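Local coordinates for protein 2-oxoglutarate-dependent dioxygenase DAO (Oryza sativa subsp. indica, PDB 6KUN) that probably catalyses the iron- and 2-oxoglutarate-dependent oxidation of the auxin indole-3-acetic acid to inactive 2-oxoindole-3-acetic acid, so keeping auxin levels in balance, at residues B[109-112]-B[113-116]; B[274-277]-B[278-281]; B[283-287]-B[288-292]. All coordinates share one frame; numbering follows the deposited sequence.

Interaction 1 of 3, residues B[109-112]-B[113-116]; sequences APPH and VRET
His112 and Val113 turn their side chains together in the first turn of helix 111-138, where Pro110 takes the N-cap position and Pro111 begins the helix. The imidazole is folded over the backbone that follows it: with CG set between the backbone N and the carbonyl carbon (chi1 72°), one ring face lies over the amide of Val113 and meets the CG2 methyl of that residue. CG2 sits 3.8 Å from the ring centroid in a CH-pi contact, and its closest ring atom is CE1. The pyrrolidine of Pro110 meets the same methyl from another side, roughly at right angles to the imidazole, with CD 3.8 Å from Val113 CG2. The other methyl of Val113, CG1, points to the CB of Ala109, and both Val113 and Ala109 also rest on Leu56 of helix 43-57. The Arg114 chain bends at chi3, which brings NH1 beside Pro111 CB. There NE is hydrogen-bonded to Cys104 O, while NH1 gives a hydrogen bond to a water that in turn donates to Ala109 O. Backbone bonds close the turn: Arg114 N to Pro110 O is nearly straight (168°), and Glu115 N to Pro111 O follows at 3.0 Å. His112 O is gripped twice, by Thr116 N at 3.1 Å and by Thr116 OG1, which approach from opposite faces of the carbonyl plane. A water lying in the imidazole plane joins the two side chains, 2.7 Å from His112 ND1 and donating to Thr116 OG1 at 2.8 Å.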
loop_
_atom_site.group_PDB
_atom_site.type_symbol
_atom_site.label_atom_id
_atom_site.label_comp_id
_atom_site.label_asym_id
_atom_site.label_seq_id
_atom_site.Cartn_x
_atom_site.Cartn_y
_atom_site.Cartn_z
ATOM N N ALA B 109 -10.594 9.032 19.788
ATOM C CA ALA B 109 -10.567 8.848 18.357
ATOM C C ALA B 109 -11.942 8.396 17.927
ATOM O O ALA B 109 -12.712 7.914 18.768
ATOM C CB ALA B 109 -9.531 7.783 17.980
ATOM N N PRO B 110 -12.242 8.371 16.632
ATOM C CA PRO B 110 -13.559 7.927 16.195
ATOM C C PRO B 110 -13.743 6.427 16.496
ATOM O O PRO B 110 -12.758 5.674 16.533
ATOM C CB PRO B 110 -13.570 8.210 14.685
ATOM C CG PRO B 110 -12.485 9.228 14.491
ATOM C CD PRO B 110 -11.423 8.854 15.497
ATOM N N PRO B 111 -14.970 5.998 16.760
ATOM C CA PRO B 111 -15.196 4.572 17.019
ATOM C C PRO B 111 -14.553 3.641 15.992
ATOM O O PRO B 111 -14.019 2.594 16.393
ATOM C CB PRO B 111 -16.732 4.451 17.017
ATOM C CG PRO B 111 -17.267 5.878 16.905
ATOM C CD PRO B 111 -16.169 6.825 17.025
ATOM N N HIS B 112 -14.589 3.967 14.696
ATOM C CA HIS B 112 -14.095 2.989 13.727
ATOM C C HIS B 112 -12.576 2.836 13.840
ATOM O O HIS B 112 -12.046 1.735 13.638
ATOM C CB HIS B 112 -14.522 3.350 12.299
ATOM C CG HIS B 112 -13.814 4.533 11.719
ATOM N ND1 HIS B 112 -12.580 4.438 11.117
ATOM C CD2 HIS B 112 -14.158 5.844 11.666
ATOM C CE1 HIS B 112 -12.191 5.636 10.720
ATOM N NE2 HIS B 112 -13.132 6.510 11.038
ATOM N N VAL B 113 -11.872 3.905 14.221
ATOM C CA VAL B 113 -10.438 3.812 14.465
ATOM C C VAL B 113 -10.159 2.906 15.650
ATOM O O VAL B 113 -9.339 1.975 15.551
ATOM C CB VAL B 113 -9.834 5.210 14.645
ATOM C CG1 VAL B 113 -8.354 5.155 15.006
ATOM C CG2 VAL B 113 -10.035 6.026 13.331
ATOM N N ARG B 114 -10.886 3.113 16.769
ATOM C CA ARG B 114 -10.712 2.296 17.965
ATOM C C ARG B 114 -10.932 0.817 17.683
ATOM O O ARG B 114 -10.167 -0.029 18.142
ATOM C CB ARG B 114 -11.674 2.794 19.074
ATOM C CG ARG B 114 -11.462 4.307 19.441
ATOM C CD ARG B 114 -12.566 4.879 20.377
ATOM N NE ARG B 114 -13.196 3.816 21.146
ATOM C CZ ARG B 114 -14.498 3.562 21.204
ATOM N NH1 ARG B 114 -15.377 4.331 20.567
ATOM N NH2 ARG B 114 -14.923 2.539 21.934
ATOM N N GLU B 115 -11.985 0.486 16.948
ATOM C CA GLU B 115 -12.281 -0.894 16.626
ATOM C C GLU B 115 -11.189 -1.506 15.753
ATOM O O GLU B 115 -10.868 -2.691 15.919
ATOM C CB GLU B 115 -13.623 -1.008 15.880
ATOM C CG GLU B 115 -13.957 -2.456 15.435
ATOM C CD GLU B 115 -15.231 -2.599 14.581
ATOM O OE1 GLU B 115 -15.905 -1.577 14.307
ATOM O OE2 GLU B 115 -15.550 -3.748 14.184
ATOM N N THR B 116 -10.658 -0.734 14.789
ATOM C CA THR B 116 -9.641 -1.247 13.882
ATOM C C THR B 116 -8.356 -1.530 14.639
ATOM O O THR B 116 -7.751 -2.586 14.480
ATOM C CB THR B 116 -9.347 -0.252 12.745
ATOM O OG1 THR B 116 -10.496 -0.061 11.925
ATOM C CG2 THR B 116 -8.179 -0.749 11.852
HETATM O O HOH W 1 -15.001 7.271 20.024
HETATM O O HOH W 2 -11.058 2.333 10.509
#

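Interaction 2 of 3, residues B[274-277]-B[278-281]; sequences EFKY and DDYR. With IAC (1H-indol-3-ylacetic acid), chain H.
Lys276 O and Tyr277 O accept the amides of Tyr280 and Arg281 at 3.0 Å and 2.9 Å respectively, so that strand 275-276 passes directly into helix 277-287 with Lys276 as the N-cap. On one side of this junction Phe275 and Tyr280 run alongside each other; Phe275 CE2 touches Tyr280 CB at 3.5 Å, and the rings are inclined at 54°. Lys276 and Asp279 are also side by side, bridged by a water between Lys276 N and Asp279 OD2. One turn apart, Tyr277 and Arg281 meet at the auxin pocket. CG of Tyr277 stands anti to the backbone N (chi1 174°), which lays the ring beneath the Arg281 methylenes; CG of Arg281 lies over its face in a CH-pi contact, 4.1 Å from the centroid. Tyr277 OH is hydrogen-bonded to Ser176 OG, a residue of the auxin pocket. Replacing Tyr277 by an alanine is likely to leave the Arg281 methylenes without the ring beneath them and Ser176 OG without this partner. Arg281 belongs to the same pocket, but its guanidinium lies too near indole-3-acetic acid for the detail to be trusted; the aromatic face under its apolar part is consistent with a side chain steered to the ligand by packing at its base.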
loop_
_atom_site.group_PDB
_atom_site.type_symbol
_atom_site.label_atom_id
_atom_site.label_comp_id
_atom_site.label_asym_id
_atom_site.label_seq_id
_atom_site.Cartn_x
_atom_site.Cartn_y
_atom_site.Cartn_z
ATOM N N GLU B 274 19.881 -18.023 34.848
ATOM C CA GLU B 274 18.485 -17.599 34.876
ATOM C C GLU B 274 18.412 -16.155 35.372
ATOM O O GLU B 274 19.193 -15.751 36.245
ATOM C CB GLU B 274 17.645 -18.501 35.776
ATOM C CG GLU B 274 17.597 -19.961 35.338
ATOM C CD GLU B 274 16.688 -20.815 36.205
ATOM O OE1 GLU B 274 16.190 -20.326 37.241
ATOM O OE2 GLU B 274 16.488 -21.990 35.853
ATOM N N PHE B 275 17.494 -15.369 34.784
ATOM C CA PHE B 275 17.303 -13.991 35.176
ATOM C C PHE B 275 15.852 -13.575 34.965
ATOM O O PHE B 275 15.086 -14.186 34.198
ATOM C CB PHE B 275 18.293 -13.049 34.463
ATOM C CG PHE B 275 18.150 -13.011 32.949
ATOM C CD1 PHE B 275 18.840 -13.923 32.152
ATOM C CD2 PHE B 275 17.368 -12.058 32.342
ATOM C CE1 PHE B 275 18.710 -13.884 30.776
ATOM C CE2 PHE B 275 17.237 -11.997 30.972
ATOM C CZ PHE B 275 17.896 -12.915 30.198
ATOM N N LYS B 276 15.475 -12.507 35.694
ATOM C CA LYS B 276 14.185 -11.865 35.524
ATOM C C LYS B 276 14.282 -10.830 34.409
ATOM O O LYS B 276 15.168 -9.960 34.428
ATOM C CB LYS B 276 13.762 -11.166 36.824
ATOM C CG LYS B 276 13.494 -12.135 37.990
ATOM C CD LYS B 276 12.237 -12.986 37.756
ATOM C CE LYS B 276 11.699 -13.571 39.064
ATOM N NZ LYS B 276 11.537 -12.536 40.141
ATOM N N TYR B 277 13.336 -10.895 33.470
ATOM C CA TYR B 277 13.344 -9.982 32.337
ATOM C C TYR B 277 13.358 -8.521 32.783
ATOM O O TYR B 277 14.147 -7.701 32.273
ATOM C CB TYR B 277 12.126 -10.265 31.463
ATOM C CG TYR B 277 11.980 -9.274 30.346
ATOM C CD1 TYR B 277 12.969 -9.166 29.386
ATOM C CD2 TYR B 277 10.857 -8.450 30.238
ATOM C CE1 TYR B 277 12.864 -8.264 28.363
ATOM C CE2 TYR B 277 10.738 -7.564 29.204
ATOM C CZ TYR B 277 11.740 -7.456 28.267
ATOM O OH TYR B 277 11.636 -6.559 27.218
ATOM N N ASP B 278 12.517 -8.206 33.763
ATOM C CA ASP B 278 12.491 -6.875 34.353
ATOM C C ASP B 278 13.894 -6.437 34.761
ATOM O O ASP B 278 14.332 -5.338 34.419
ATOM C CB ASP B 278 11.556 -6.842 35.562
ATOM C CG ASP B 278 11.255 -5.431 36.027
ATOM O OD1 ASP B 278 10.593 -4.684 35.277
ATOM O OD2 ASP B 278 11.681 -5.067 37.144
ATOM N N ASP B 279 14.600 -7.299 35.489
ATOM C CA ASP B 279 15.959 -6.989 35.911
ATOM C C ASP B 279 16.885 -6.782 34.714
ATOM O O ASP B 279 17.808 -5.968 34.760
ATOM C CB ASP B 279 16.505 -8.100 36.810
ATOM C CG ASP B 279 15.819 -8.145 38.182
ATOM O OD1 ASP B 279 15.116 -7.177 38.538
ATOM O OD2 ASP B 279 15.961 -9.185 38.872
ATOM N N TYR B 280 16.697 -7.551 33.645
ATOM C CA TYR B 280 17.553 -7.360 32.482
ATOM C C TYR B 280 17.291 -6.006 31.833
ATOM O O TYR B 280 18.235 -5.327 31.416
ATOM C CB TYR B 280 17.364 -8.507 31.471
ATOM C CG TYR B 280 18.248 -8.324 30.279
ATOM C CD1 TYR B 280 19.637 -8.306 30.404
ATOM C CD2 TYR B 280 17.696 -8.090 29.034
ATOM C CE1 TYR B 280 20.439 -8.080 29.302
ATOM C CE2 TYR B 280 18.485 -7.870 27.945
ATOM C CZ TYR B 280 19.842 -7.867 28.081
ATOM O OH TYR B 280 20.590 -7.636 26.966
ATOM N N ARG B 281 16.014 -5.578 31.774
ATOM C CA ARG B 281 15.709 -4.230 31.282
ATOM C C ARG B 281 16.395 -3.145 32.103
ATOM O O ARG B 281 16.958 -2.201 31.545
ATOM C CB ARG B 281 14.203 -4.008 31.291
ATOM C CG ARG B 281 13.468 -4.736 30.212
ATOM C CD ARG B 281 11.986 -4.355 30.193
ATOM N NE ARG B 281 11.756 -2.937 29.933
ATOM C CZ ARG B 281 10.599 -2.317 30.172
ATOM N NH1 ARG B 281 9.591 -3.004 30.666
ATOM N NH2 ARG B 281 10.463 -1.033 29.909
HETATM C C IAC H . 15.317 -1.423 26.599
HETATM C C1 IAC H . 14.333 -0.508 26.768
HETATM C C2 IAC H . 14.605 0.877 26.636
HETATM C C3 IAC H . 15.877 1.295 26.327
HETATM C C4 IAC H . 16.876 0.357 26.142
HETATM C C5 IAC H . 16.593 -0.976 26.301
HETATM C C7 IAC H . 13.204 -1.175 27.057
HETATM C C8 IAC H . 13.472 -2.531 27.075
HETATM C C17 IAC H . 11.778 -0.728 27.365
HETATM C C18 IAC H . 10.971 -0.427 26.115
HETATM N N IAC H . 14.793 -2.680 26.790
HETATM O O2 IAC H . 10.141 0.523 26.156
HETATM O O3 IAC H . 11.109 -1.125 25.074
HETATM O O HOH W 3 17.416 -11.351 37.589
#

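Interaction 3 of 3, residues B[283-287]-B[288-292]; sequences LRLST and GERAG. With IAC (1H-indol-3-ylacetic acid), chain H.
Arg284 and Arg290 pack closely where helix 277-287 gives way to the following loop. The Arg284 guanidinium lies flat under the backbone of Arg290, whose CA stands 3.5 Å above the centre of its plane. CG of Arg284 lies 3.2 Å from Glu289 O; beyond it the bend at chi3 (50°) turns the guanidinium edge toward the indole of the bound auxin. Outside the contact Asp217 forms a salt bridge with NH1 and Thr174 O takes a hydrogen bond from NH2, which should hold the group's rotation. Thr287 OG1 works in both directions: it donates to Leu283 O at 2.7 Å and accepts from Glu289 N at 3.1 Å, the latter closing an ST turn. Glu289 lays its CB and CG against this threonine and carries its carboxylate on to a salt bridge with Arg297. The outer side, with Leu285 and Gly288 both exposed, is looser: Gly288 N makes only a weak bond to Arg284 O. Gly288 has positive phi (67°), and a side chain there would collide with Thr287 O. Leu285 CD1 lies at the guanidinium edge of Arg290, but Arg290 reaches the indole at distances too short to be reliable, so its exact placement is doubtful. The whole is a glycine-terminated helix end whose last turn and exit loop supply two arginines to the auxin pocket.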
loop_
_atom_site.group_PDB
_atom_site.type_symbol
_atom_site.label_atom_id
_atom_site.label_comp_id
_atom_site.label_asym_id
_atom_site.label_seq_id
_atom_site.Cartn_x
_atom_site.Cartn_y
_atom_site.Cartn_z
ATOM N N LEU B 283 19.135 -3.483 33.760
ATOM C CA LEU B 283 20.558 -3.564 33.456
ATOM C C LEU B 283 20.894 -2.875 32.139
ATOM O O LEU B 283 21.930 -2.218 32.038
ATOM C CB LEU B 283 20.997 -5.028 33.425
ATOM C CG LEU B 283 22.499 -5.324 33.327
ATOM C CD1 LEU B 283 23.224 -4.965 34.595
ATOM C CD2 LEU B 283 22.720 -6.804 32.959
ATOM N N ARG B 284 20.054 -3.023 31.109
ATOM C CA ARG B 284 20.271 -2.272 29.874
ATOM C C ARG B 284 20.181 -0.771 30.153
ATOM O O ARG B 284 21.037 0.013 29.716
ATOM C CB ARG B 284 19.249 -2.686 28.790
ATOM C CG ARG B 284 19.552 -4.069 28.137
ATOM C CD ARG B 284 18.433 -4.578 27.160
ATOM N NE ARG B 284 18.040 -3.563 26.183
ATOM C CZ ARG B 284 18.217 -3.630 24.852
ATOM N NH1 ARG B 284 18.772 -4.664 24.301
ATOM N NH2 ARG B 284 17.790 -2.628 24.097
ATOM N N LEU B 285 19.155 -0.364 30.907
ATOM C CA LEU B 285 18.943 1.061 31.192
ATOM C C LEU B 285 20.101 1.656 31.989
ATOM O O LEU B 285 20.548 2.768 31.693
ATOM C CB LEU B 285 17.611 1.228 31.927
ATOM C CG LEU B 285 17.243 2.637 32.400
ATOM C CD1 LEU B 285 17.134 3.576 31.203
ATOM C CD2 LEU B 285 15.936 2.633 33.186
ATOM N N SER B 286 20.663 0.907 32.940
ATOM C CA SER B 286 21.719 1.501 33.763
ATOM C C SER B 286 23.105 1.417 33.115
ATOM O O SER B 286 23.921 2.310 33.337
ATOM C CB SER B 286 21.752 0.853 35.154
ATOM O OG SER B 286 22.285 -0.452 35.134
ATOM N N THR B 287 23.395 0.374 32.309
ATOM C CA THR B 287 24.681 0.300 31.619
ATOM C C THR B 287 24.691 1.053 30.289
ATOM O O THR B 287 25.765 1.297 29.736
ATOM C CB THR B 287 25.098 -1.144 31.293
ATOM O OG1 THR B 287 24.093 -1.749 30.466
ATOM C CG2 THR B 287 25.317 -1.971 32.561
ATOM N N GLY B 288 23.521 1.396 29.745
ATOM C CA GLY B 288 23.413 1.877 28.386
ATOM C C GLY B 288 23.743 0.855 27.321
ATOM O O GLY B 288 23.962 1.222 26.159
ATOM N N GLU B 289 23.829 -0.413 27.669
ATOM C CA GLU B 289 24.189 -1.464 26.714
ATOM C C GLU B 289 22.878 -1.961 26.125
ATOM O O GLU B 289 22.161 -2.748 26.760
ATOM C CB GLU B 289 24.990 -2.570 27.390
ATOM C CG GLU B 289 26.358 -2.069 27.892
ATOM C CD GLU B 289 27.181 -3.097 28.655
ATOM O OE1 GLU B 289 26.635 -4.098 29.154
ATOM O OE2 GLU B 289 28.409 -2.890 28.752
ATOM N N ARG B 290 22.544 -1.494 24.925
ATOM C CA ARG B 290 21.246 -1.796 24.328
ATOM C C ARG B 290 21.322 -2.677 23.081
ATOM O O ARG B 290 20.306 -2.938 22.438
ATOM C CB ARG B 290 20.496 -0.502 24.003
ATOM C CG ARG B 290 20.494 0.515 25.133
ATOM C CD ARG B 290 19.319 1.472 25.014
ATOM N NE ARG B 290 19.287 2.438 26.108
ATOM C CZ ARG B 290 18.647 2.245 27.256
ATOM N NH1 ARG B 290 18.672 3.179 28.196
ATOM N NH2 ARG B 290 17.980 1.117 27.464
ATOM N N ALA B 291 22.523 -3.133 22.743
ATOM C CA ALA B 291 22.707 -3.989 21.586
ATOM C C ALA B 291 23.100 -5.401 21.995
ATOM O O ALA B 291 23.779 -6.098 21.240
ATOM C CB ALA B 291 23.751 -3.408 20.646
ATOM N N GLY B 292 22.676 -5.845 23.166
ATOM C CA GLY B 292 22.963 -7.192 23.630
ATOM C C GLY B 292 24.241 -7.351 24.427
ATOM O O GLY B 292 24.465 -8.429 25.001
HETATM C C IAC H . 15.317 -1.423 26.599
HETATM C C1 IAC H . 14.333 -0.508 26.768
HETATM C C2 IAC H . 14.605 0.877 26.636
HETATM C C3 IAC H . 15.877 1.295 26.327
HETATM C C4 IAC H . 16.876 0.357 26.142
HETATM C C5 IAC H . 16.593 -0.976 26.301
HETATM C C7 IAC H . 13.204 -1.175 27.057
HETATM C C8 IAC H . 13.472 -2.531 27.075
HETATM C C17 IAC H . 11.778 -0.728 27.365
HETATM C C18 IAC H . 10.971 -0.427 26.115
HETATM N N IAC H . 14.793 -2.680 26.790
HETATM O O2 IAC H . 10.141 0.523 26.156
HETATM O O3 IAC H . 11.109 -1.125 25.074
#

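In the fold
Interactions 2 and 3 occupy the two ends of helix 277-287, their centres 12 Å apart, and both touch indole-3-acetic acid; Tyr280 OH approaches Gly292 CA at 4.1 Å between them. Interaction 1 belongs to another helix, 111-138, about 36 Å away from interaction 2 between centres and remote from the ligand sites. It is a surface helix start, with the single buried residue Val113 facing helix 43-57 and waters linking the polar groups. Interaction 2, also a helix start, is partly buried and rests mainly on aromatic rings, whereas interaction 3, more superficial overall, nonetheless buries Arg284, closes its helix with a glycine and brings arginines to the ligand.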